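Local coordinates for C-type diheme-containing protein (Kuenenia stuttgartiensis, PDB 6H5L) that probably carries electrons through two covalently bound c-type hemes, as part of a reducing HAO-like multiheme complex of an anammox bacterium, at residues 124-135 / 207-218. Numbering follows the deposited sequence.
Sequences TILAGKKIYEEK and ERWYLTHYVMSL. With HEC (heme c), chain K.
Gly128 and Leu211 mark the tight centre of this helix crossing, their CA atoms 3.9 Å apart. With no side chain at Gly128, its CA comes within 3.5 Å of Tyr210 O in a CA-H...O contact, and the axes of helices 124-135 and 207-217 approach to 6.9 Å. Tyr214 is a knob among Gly128, Lys129, Tyr132 and Glu133: its CG lies anti to the backbone N (chi1 175°), which carries the ring across helix 124-135. Lys129 CA sits 3.6 Å from the ring centroid, almost on the normal, a CH-pi contact, while Tyr214 CE2 lies over one face of Tyr132, 3.5 Å from Tyr132 CG, with the ring planes at 58°. The near-perpendicular crossing, -92°, is consistent with that of the first and last helices of a cytochrome c fold, here in the unit holding the second heme. The helix pair packs against this heme: Leu211 CD2 reaches the heme methyl CMB at 3.6 Å, and Tyr132 OH hydrogen-bonds to Gly143 O beside the axial ligand His142. Toward solvent the grip slackens. Exposed Lys135 stretches its extended chain to Glu207, but NZ and OE1 stay 3.8 Å apart, a long salt bridge; Glu207 OE2 is hydrogen-bonded to Ser204 OG.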
ATOM      1  N   THR B 124     -21.569  31.924   2.790  1.00 49.55           N
ATOM      2  CA  THR B 124     -22.429  31.787   3.962  1.00 45.74           C
ATOM      3  C   THR B 124     -21.845  30.821   4.984  1.00 39.00           C
ATOM      4  O   THR B 124     -22.020  31.018   6.193  1.00 33.95           O
ATOM      5  CB  THR B 124     -23.826  31.326   3.540  1.00 43.39           C
ATOM      6  OG1 THR B 124     -23.734  30.064   2.868  1.00 41.99           O
ATOM      7  CG2 THR B 124     -24.466  32.346   2.610  1.00 36.39           C
ATOM      8  N   ILE B 125     -21.156  29.775   4.524  1.00 37.40           N
ATOM      9  CA  ILE B 125     -20.577  28.802   5.446  1.00 35.29           C
ATOM     10  C   ILE B 125     -19.452  29.434   6.257  1.00 44.67           C
ATOM     11  O   ILE B 125     -19.334  29.203   7.467  1.00 50.00           O
ATOM     12  CB  ILE B 125     -20.095  27.560   4.673  1.00 35.27           C
ATOM     13  CG1 ILE B 125     -21.285  26.825   4.049  1.00 33.95           C
ATOM     14  CG2 ILE B 125     -19.310  26.632   5.585  1.00 28.39           C
ATOM     15  CD1 ILE B 125     -20.891  25.656   3.170  1.00 18.79           C
ATOM     16  N   LEU B 126     -18.613  30.249   5.612  1.00 44.79           N
ATOM     17  CA  LEU B 126     -17.510  30.883   6.327  1.00 39.69           C
ATOM     18  C   LEU B 126     -18.003  31.964   7.280  1.00 45.45           C
ATOM     19  O   LEU B 126     -17.380  32.197   8.323  1.00 40.45           O
ATOM     20  CB  LEU B 126     -16.501  31.463   5.335  1.00 40.11           C
ATOM     21  CG  LEU B 126     -15.292  30.580   5.012  1.00 64.29           C
ATOM     22  CD1 LEU B 126     -15.725  29.195   4.546  1.00 54.35           C
ATOM     23  CD2 LEU B 126     -14.408  31.244   3.968  1.00 57.24           C
ATOM     24  N   ALA B 127     -19.109  32.632   6.947  1.00 45.57           N
ATOM     25  CA  ALA B 127     -19.688  33.594   7.877  1.00 40.26           C
ATOM     26  C   ALA B 127     -20.264  32.899   9.102  1.00 43.23           C
ATOM     27  O   ALA B 127     -20.266  33.474  10.196  1.00 38.92           O
ATOM     28  CB  ALA B 127     -20.765  34.426   7.180  1.00 30.43           C
ATOM     29  N   GLY B 128     -20.750  31.671   8.940  1.00 40.16           N
ATOM     30  CA  GLY B 128     -21.233  30.886  10.058  1.00 38.05           C
ATOM     31  C   GLY B 128     -20.101  30.292  10.870  1.00 46.66           C
ATOM     32  O   GLY B 128     -20.205  30.167  12.094  1.00 43.91           O
ATOM     33  N   LYS B 129     -19.015  29.911  10.192  1.00 45.19           N
ATOM     34  CA  LYS B 129     -17.825  29.448  10.899  1.00 40.58           C
ATOM     35  C   LYS B 129     -17.277  30.531  11.816  1.00 44.81           C
ATOM     36  O   LYS B 129     -16.837  30.247  12.936  1.00 54.04           O
ATOM     37  CB  LYS B 129     -16.755  29.007   9.900  1.00 36.61           C
ATOM     38  CG  LYS B 129     -15.410  28.688  10.538  1.00 38.98           C
ATOM     39  CD  LYS B 129     -14.393  28.222   9.511  1.00 33.62           C
ATOM     40  CE  LYS B 129     -13.045  27.952  10.161  1.00 39.43           C
ATOM     41  NZ  LYS B 129     -12.051  27.432   9.182  1.00 48.88           N
ATOM     42  N   LYS B 130     -17.302  31.781  11.355  1.00 45.00           N
ATOM     43  CA  LYS B 130     -16.821  32.892  12.169  1.00 48.20           C
ATOM     44  C   LYS B 130     -17.694  33.085  13.404  1.00 50.94           C
ATOM     45  O   LYS B 130     -17.180  33.290  14.509  1.00 51.23           O
ATOM     46  CB  LYS B 130     -16.791  34.163  11.322  1.00 46.22           C
ATOM     47  CG  LYS B 130     -15.770  35.200  11.747  1.00 48.57           C
ATOM     48  CD  LYS B 130     -15.805  36.390  10.803  1.00 65.92           C
ATOM     49  CE  LYS B 130     -14.912  37.519  11.281  1.00 61.79           C
ATOM     50  NZ  LYS B 130     -15.160  38.761  10.497  1.00 55.25           N
ATOM     51  N   ILE B 131     -19.018  33.018  13.236  1.00 42.28           N
ATOM     52  CA  ILE B 131     -19.929  33.137  14.374  1.00 46.21           C
ATOM     53  C   ILE B 131     -19.739  31.967  15.330  1.00 47.90           C
ATOM     54  O   ILE B 131     -19.661  32.143  16.552  1.00 45.89           O
ATOM     55  CB  ILE B 131     -21.386  33.228  13.887  1.00 38.22           C
ATOM     56  CG1 ILE B 131     -21.601  34.496  13.057  1.00 35.22           C
ATOM     57  CG2 ILE B 131     -22.357  33.170  15.063  1.00 31.86           C
ATOM     58  CD1 ILE B 131     -22.972  34.571  12.415  1.00 32.10           C
ATOM     59  N   TYR B 132     -19.666  30.752  14.780  1.00 42.44           N
ATOM     60  CA  TYR B 132     -19.586  29.549  15.604  1.00 35.53           C
ATOM     61  C   TYR B 132     -18.324  29.535  16.458  1.00 45.13           C
ATOM     62  O   TYR B 132     -18.341  29.048  17.594  1.00 47.90           O
ATOM     63  CB  TYR B 132     -19.644  28.311  14.704  1.00 41.90           C
ATOM     64  CG  TYR B 132     -19.560  26.978  15.419  1.00 42.51           C
ATOM     65  CD1 TYR B 132     -18.330  26.414  15.740  1.00 42.65           C
ATOM     66  CD2 TYR B 132     -20.708  26.269  15.747  1.00 42.97           C
ATOM     67  CE1 TYR B 132     -18.246  25.195  16.384  1.00 42.49           C
ATOM     68  CE2 TYR B 132     -20.634  25.043  16.391  1.00 42.93           C
ATOM     69  CZ  TYR B 132     -19.399  24.513  16.707  1.00 42.73           C
ATOM     70  OH  TYR B 132     -19.312  23.296  17.346  1.00 38.01           O
ATOM     71  N   GLU B 133     -17.218  30.059  15.933  1.00 47.45           N
ATOM     72  CA  GLU B 133     -15.923  29.905  16.586  1.00 49.95           C
ATOM     73  C   GLU B 133     -15.416  31.167  17.270  1.00 43.75           C
ATOM     74  O   GLU B 133     -14.646  31.066  18.232  1.00 49.02           O
ATOM     75  CB  GLU B 133     -14.874  29.423  15.576  1.00 41.07           C
ATOM     76  CG  GLU B 133     -14.521  27.948  15.704  1.00 57.31           C
ATOM     77  CD  GLU B 133     -14.506  27.228  14.366  1.00 57.80           C
ATOM     78  OE1 GLU B 133     -15.225  26.216  14.225  1.00 52.68           O
ATOM     79  OE2 GLU B 133     -13.779  27.679  13.454  1.00 44.47           O
ATOM     80  N   GLU B 134     -15.810  32.351  16.800  1.00 44.57           N
ATOM     81  CA  GLU B 134     -15.308  33.606  17.346  1.00 42.53           C
ATOM     82  C   GLU B 134     -16.392  34.415  18.048  1.00 44.44           C
ATOM     83  O   GLU B 134     -16.249  34.754  19.228  1.00 51.86           O
ATOM     84  CB  GLU B 134     -14.673  34.447  16.231  1.00 52.11           C
ATOM     85  CG  GLU B 134     -13.502  33.787  15.530  1.00 47.33           C
ATOM     86  CD  GLU B 134     -12.953  34.646  14.408  1.00 62.81           C
ATOM     87  OE1 GLU B 134     -13.230  35.864  14.409  1.00 61.37           O
ATOM     88  OE2 GLU B 134     -12.254  34.105  13.525  1.00 64.67           O
ATOM     89  N   LYS B 135     -17.485  34.727  17.349  1.00 37.28           N
ATOM     90  CA  LYS B 135     -18.452  35.686  17.875  1.00 42.51           C
ATOM     91  C   LYS B 135     -19.230  35.119  19.055  1.00 47.28           C
ATOM     92  O   LYS B 135     -19.543  35.849  20.001  1.00 45.14           O
ATOM     93  CB  LYS B 135     -19.406  36.129  16.763  1.00 40.09           C
ATOM     94  CG  LYS B 135     -20.288  37.309  17.139  1.00 45.46           C
ATOM     95  CD  LYS B 135     -20.870  37.975  15.907  1.00 59.84           C
ATOM     96  CE  LYS B 135     -21.549  39.288  16.253  1.00 65.76           C
ATOM     97  NZ  LYS B 135     -21.878  40.073  15.032  1.00 59.06           N
ATOM     98  N   GLU B 207     -28.014  35.994   9.673  1.00 41.84           N
ATOM     99  CA  GLU B 207     -26.849  35.436  10.352  1.00 43.54           C
ATOM    100  C   GLU B 207     -27.122  34.039  10.895  1.00 38.48           C
ATOM    101  O   GLU B 207     -26.204  33.215  10.967  1.00 39.06           O
ATOM    102  CB  GLU B 207     -26.396  36.366  11.477  1.00 42.55           C
ATOM    103  CG  GLU B 207     -25.879  37.708  10.989  1.00 45.38           C
ATOM    104  CD  GLU B 207     -25.485  38.628  12.126  1.00 45.60           C
ATOM    105  OE1 GLU B 207     -24.299  38.621  12.518  1.00 46.86           O
ATOM    106  OE2 GLU B 207     -26.368  39.351  12.633  1.00 49.88           O
ATOM    107  N   ARG B 208     -28.366  33.750  11.279  1.00 34.64           N
ATOM    108  CA  ARG B 208     -28.700  32.408  11.736  1.00 42.68           C
ATOM    109  C   ARG B 208     -28.830  31.420  10.584  1.00 47.32           C
ATOM    110  O   ARG B 208     -28.682  30.213  10.803  1.00 39.68           O
ATOM    111  CB  ARG B 208     -29.989  32.434  12.560  1.00 38.19           C
ATOM    112  CG  ARG B 208     -29.842  33.183  13.878  1.00 42.06           C
ATOM    113  CD  ARG B 208     -31.054  32.997  14.776  1.00 35.52           C
ATOM    114  NE  ARG B 208     -32.288  33.415  14.119  1.00 46.43           N
ATOM    115  CZ  ARG B 208     -32.710  34.674  14.054  1.00 42.40           C
ATOM    116  NH1 ARG B 208     -31.996  35.646  14.605  1.00 32.13           N
ATOM    117  NH2 ARG B 208     -33.845  34.960  13.435  1.00 46.52           N
ATOM    118  N   TRP B 209     -29.099  31.899   9.368  1.00 39.29           N
ATOM    119  CA  TRP B 209     -28.984  31.027   8.203  1.00 33.45           C
ATOM    120  C   TRP B 209     -27.522  30.767   7.865  1.00 38.54           C
ATOM    121  O   TRP B 209     -27.162  29.650   7.475  1.00 37.32           O
ATOM    122  CB  TRP B 209     -29.716  31.630   7.004  1.00 36.37           C
ATOM    123  CG  TRP B 209     -31.211  31.533   7.093  1.00 33.78           C
ATOM    124  CD1 TRP B 209     -32.091  32.562   7.253  1.00 31.76           C
ATOM    125  CD2 TRP B 209     -32.000  30.336   7.033  1.00 30.35           C
ATOM    126  NE1 TRP B 209     -33.378  32.083   7.294  1.00 35.38           N
ATOM    127  CE2 TRP B 209     -33.350  30.720   7.161  1.00 26.04           C
ATOM    128  CE3 TRP B 209     -31.696  28.979   6.882  1.00 28.00           C
ATOM    129  CZ2 TRP B 209     -34.394  29.798   7.145  1.00 25.29           C
ATOM    130  CZ3 TRP B 209     -32.734  28.064   6.865  1.00 26.25           C
ATOM    131  CH2 TRP B 209     -34.066  28.477   6.997  1.00 31.28           C
ATOM    132  N   TYR B 210     -26.668  31.787   7.996  1.00 37.46           N
ATOM    133  CA  TYR B 210     -25.227  31.570   7.886  1.00 39.09           C
ATOM    134  C   TYR B 210     -24.770  30.518   8.886  1.00 37.86           C
ATOM    135  O   TYR B 210     -24.049  29.575   8.537  1.00 34.32           O
ATOM    136  CB  TYR B 210     -24.459  32.873   8.127  1.00 42.42           C
ATOM    137  CG  TYR B 210     -24.826  34.054   7.252  1.00 44.72           C
ATOM    138  CD1 TYR B 210     -25.476  33.882   6.035  1.00 45.97           C
ATOM    139  CD2 TYR B 210     -24.506  35.347   7.646  1.00 42.39           C
ATOM    140  CE1 TYR B 210     -25.804  34.971   5.243  1.00 48.74           C
ATOM    141  CE2 TYR B 210     -24.828  36.437   6.863  1.00 46.11           C
ATOM    142  CZ  TYR B 210     -25.477  36.244   5.663  1.00 54.29           C
ATOM    143  OH  TYR B 210     -25.799  37.328   4.880  1.00 46.56           O
ATOM    144  N   LEU B 211     -25.182  30.676  10.146  1.00 39.13           N
ATOM    145  CA  LEU B 211     -24.807  29.726  11.188  1.00 33.22           C
ATOM    146  C   LEU B 211     -25.364  28.340  10.896  1.00 32.50           C
ATOM    147  O   LEU B 211     -24.675  27.332  11.089  1.00 34.83           O
ATOM    148  CB  LEU B 211     -25.299  30.229  12.542  1.00 35.88           C
ATOM    149  CG  LEU B 211     -25.011  29.389  13.784  1.00 36.40           C
ATOM    150  CD1 LEU B 211     -23.515  29.301  14.038  1.00 33.41           C
ATOM    151  CD2 LEU B 211     -25.730  29.983  14.985  1.00 32.48           C
ATOM    152  N   THR B 212     -26.616  28.269  10.436  1.00 32.15           N
ATOM    153  CA  THR B 212     -27.201  26.981  10.076  1.00 34.56           C
ATOM    154  C   THR B 212     -26.393  26.296   8.982  1.00 38.89           C
ATOM    155  O   THR B 212     -26.130  25.091   9.056  1.00 33.11           O
ATOM    156  CB  THR B 212     -28.652  27.168   9.628  1.00 38.57           C
ATOM    157  OG1 THR B 212     -29.446  27.603  10.738  1.00 39.76           O
ATOM    158  CG2 THR B 212     -29.217  25.872   9.081  1.00 35.25           C
ATOM    159  N   HIS B 213     -25.982  27.054   7.961  1.00 30.38           N
ATOM    160  CA  HIS B 213     -25.228  26.466   6.857  1.00 35.87           C
ATOM    161  C   HIS B 213     -23.909  25.873   7.336  1.00 34.24           C
ATOM    162  O   HIS B 213     -23.490  24.812   6.858  1.00 29.07           O
ATOM    163  CB  HIS B 213     -24.984  27.515   5.771  1.00 35.19           C
ATOM    164  CG  HIS B 213     -26.232  27.970   5.082  1.00 33.63           C
ATOM    165  ND1 HIS B 213     -26.283  29.111   4.310  1.00 38.10           N
ATOM    166  CD2 HIS B 213     -27.477  27.436   5.046  1.00 28.56           C
ATOM    167  CE1 HIS B 213     -27.505  29.262   3.830  1.00 35.03           C
ATOM    168  NE2 HIS B 213     -28.249  28.259   4.261  1.00 30.37           N
ATOM    169  N   TYR B 214     -23.239  26.540   8.278  1.00 37.14           N
ATOM    170  CA  TYR B 214     -21.982  26.002   8.790  1.00 34.56           C
ATOM    171  C   TYR B 214     -22.217  24.781   9.670  1.00 37.25           C
ATOM    172  O   TYR B 214     -21.409  23.845   9.669  1.00 36.99           O
ATOM    173  CB  TYR B 214     -21.213  27.069   9.566  1.00 37.10           C
ATOM    174  CG  TYR B 214     -19.962  26.522  10.212  1.00 49.15           C
ATOM    175  CD1 TYR B 214     -18.845  26.208   9.449  1.00 40.59           C
ATOM    176  CD2 TYR B 214     -19.902  26.303  11.583  1.00 35.63           C
ATOM    177  CE1 TYR B 214     -17.699  25.698  10.033  1.00 35.49           C
ATOM    178  CE2 TYR B 214     -18.763  25.794  12.176  1.00 39.97           C
ATOM    179  CZ  TYR B 214     -17.664  25.495  11.397  1.00 41.98           C
ATOM    180  OH  TYR B 214     -16.529  24.990  11.988  1.00 41.88           O
ATOM    181  N   VAL B 215     -23.306  24.778  10.441  1.00 35.06           N
ATOM    182  CA  VAL B 215     -23.619  23.618  11.271  1.00 34.09           C
ATOM    183  C   VAL B 215     -23.891  22.399  10.399  1.00 38.37           C
ATOM    184  O   VAL B 215     -23.421  21.291  10.689  1.00 34.67           O
ATOM    185  CB  VAL B 215     -24.805  23.927  12.203  1.00 34.37           C
ATOM    186  CG1 VAL B 215     -25.276  22.660  12.902  1.00 32.46           C
ATOM    187  CG2 VAL B 215     -24.416  24.981  13.225  1.00 32.16           C
ATOM    188  N   MET B 216     -24.649  22.581   9.314  1.00 40.25           N
ATOM    189  CA  MET B 216     -24.859  21.490   8.369  1.00 38.24           C
ATOM    190  C   MET B 216     -23.554  21.062   7.710  1.00 37.73           C
ATOM    191  O   MET B 216     -23.398  19.891   7.345  1.00 38.32           O
ATOM    192  CB  MET B 216     -25.878  21.904   7.306  1.00 34.47           C
ATOM    193  CG  MET B 216     -27.218  22.359   7.866  1.00 34.08           C
ATOM    194  SD  MET B 216     -28.097  21.062   8.758  1.00 56.29           S
ATOM    195  CE  MET B 216     -29.431  20.719   7.616  1.00 41.21           C
ATOM    196  N   SER B 217     -22.611  21.994   7.550  1.00 35.85           N
ATOM    197  CA  SER B 217     -21.316  21.656   6.969  1.00 32.64           C
ATOM    198  C   SER B 217     -20.546  20.671   7.838  1.00 38.67           C
ATOM    199  O   SER B 217     -19.748  19.879   7.322  1.00 39.84           O
ATOM    200  CB  SER B 217     -20.493  22.927   6.752  1.00 25.91           C
ATOM    201  OG  SER B 217     -19.103  22.647   6.774  1.00 34.66           O
ATOM    202  N   LEU B 218     -20.766  20.702   9.153  1.00 45.00           N
ATOM    203  CA  LEU B 218     -20.065  19.807  10.066  1.00 42.27           C
ATOM    204  C   LEU B 218     -20.585  18.377  10.012  1.00 34.89           C
ATOM    205  O   LEU B 218     -19.918  17.472  10.526  1.00 39.02           O
ATOM    206  CB  LEU B 218     -20.158  20.343  11.497  1.00 40.46           C
ATOM    207  CG  LEU B 218     -19.513  21.714  11.719  1.00 41.77           C
ATOM    208  CD1 LEU B 218     -19.694  22.174  13.158  1.00 32.07           C
ATOM    209  CD2 LEU B 218     -18.039  21.677  11.346  1.00 30.60           C
TER
HETATM  210 FE   HEC K 301     -25.793  24.125  21.476  1.00 27.58          FE
HETATM  211  CHA HEC K 301     -28.199  21.681  21.314  1.00 26.54           C
HETATM  212  CHB HEC K 301     -25.833  24.369  18.047  1.00 35.29           C
HETATM  213  CHC HEC K 301     -23.660  26.812  21.632  1.00 37.41           C
HETATM  214  CHD HEC K 301     -25.169  23.417  24.763  1.00 31.42           C
HETATM  215  NA  HEC K 301     -26.871  23.233  19.958  1.00 29.06           N
HETATM  216  C1A HEC K 301     -27.729  22.161  20.111  1.00 25.67           C
HETATM  217  C2A HEC K 301     -28.044  21.645  18.792  1.00 27.25           C
HETATM  218  C3A HEC K 301     -27.387  22.386  17.891  1.00 30.23           C
HETATM  219  C4A HEC K 301     -26.637  23.400  18.606  1.00 32.28           C
HETATM  220  CMA HEC K 301     -27.415  22.207  16.356  1.00 34.70           C
HETATM  221  CAA HEC K 301     -28.970  20.442  18.493  1.00 20.58           C
HETATM  222  CBA HEC K 301     -30.326  20.929  17.986  1.00 15.93           C
HETATM  223  CGA HEC K 301     -31.226  19.745  17.742  1.00 23.21           C
HETATM  224  O1A HEC K 301     -30.827  18.605  18.095  1.00 31.14           O
HETATM  225  O2A HEC K 301     -32.343  19.939  17.198  1.00 27.35           O
HETATM  226  NB  HEC K 301     -24.843  25.320  20.088  1.00 35.74           N
HETATM  227  C1B HEC K 301     -25.143  25.343  18.740  1.00 33.88           C
HETATM  228  C2B HEC K 301     -24.619  26.572  18.182  1.00 39.92           C
HETATM  229  C3B HEC K 301     -24.014  27.252  19.169  1.00 34.82           C
HETATM  230  C4B HEC K 301     -24.146  26.474  20.387  1.00 38.37           C
HETATM  231  CMB HEC K 301     -24.738  26.967  16.692  1.00 35.80           C
HETATM  232  CAB HEC K 301     -23.289  28.615  19.077  1.00 25.70           C
HETATM  233  CBB HEC K 301     -24.226  29.758  18.627  1.00 30.26           C
HETATM  234  NC  HEC K 301     -24.596  24.935  22.916  1.00 36.54           N
HETATM  235  C1C HEC K 301     -23.854  26.096  22.795  1.00 39.48           C
HETATM  236  C2C HEC K 301     -23.433  26.500  24.123  1.00 32.34           C
HETATM  237  C3C HEC K 301     -23.736  25.498  24.962  1.00 32.40           C
HETATM  238  C4C HEC K 301     -24.552  24.535  24.237  1.00 33.93           C
HETATM  239  CMC HEC K 301     -22.435  27.650  24.400  1.00 34.19           C
HETATM  240  CAC HEC K 301     -23.409  25.435  26.474  1.00 38.47           C
HETATM  241  CBC HEC K 301     -24.184  26.526  27.243  1.00 43.04           C
HETATM  242  ND  HEC K 301     -26.558  22.741  22.829  1.00 34.35           N
HETATM  243  C1D HEC K 301     -26.167  22.669  24.165  1.00 28.02           C
HETATM  244  C2D HEC K 301     -26.983  21.674  24.826  1.00 23.48           C
HETATM  245  C3D HEC K 301     -27.932  21.130  23.748  1.00 27.83           C
HETATM  246  C4D HEC K 301     -27.593  21.851  22.542  1.00 26.11           C
HETATM  247  CMD HEC K 301     -26.913  21.250  26.308  1.00 26.96           C
HETATM  248  CAD HEC K 301     -29.019  20.043  23.910  1.00 19.00           C
HETATM  249  CBD HEC K 301     -28.382  18.660  23.806  1.00 28.63           C
HETATM  250  CGD HEC K 301     -29.406  17.596  24.106  1.00 31.20           C
HETATM  251  O1D HEC K 301     -30.619  17.927  24.183  1.00 15.12           O
HETATM  252  O2D HEC K 301     -29.009  16.413  24.272  1.00 36.78           O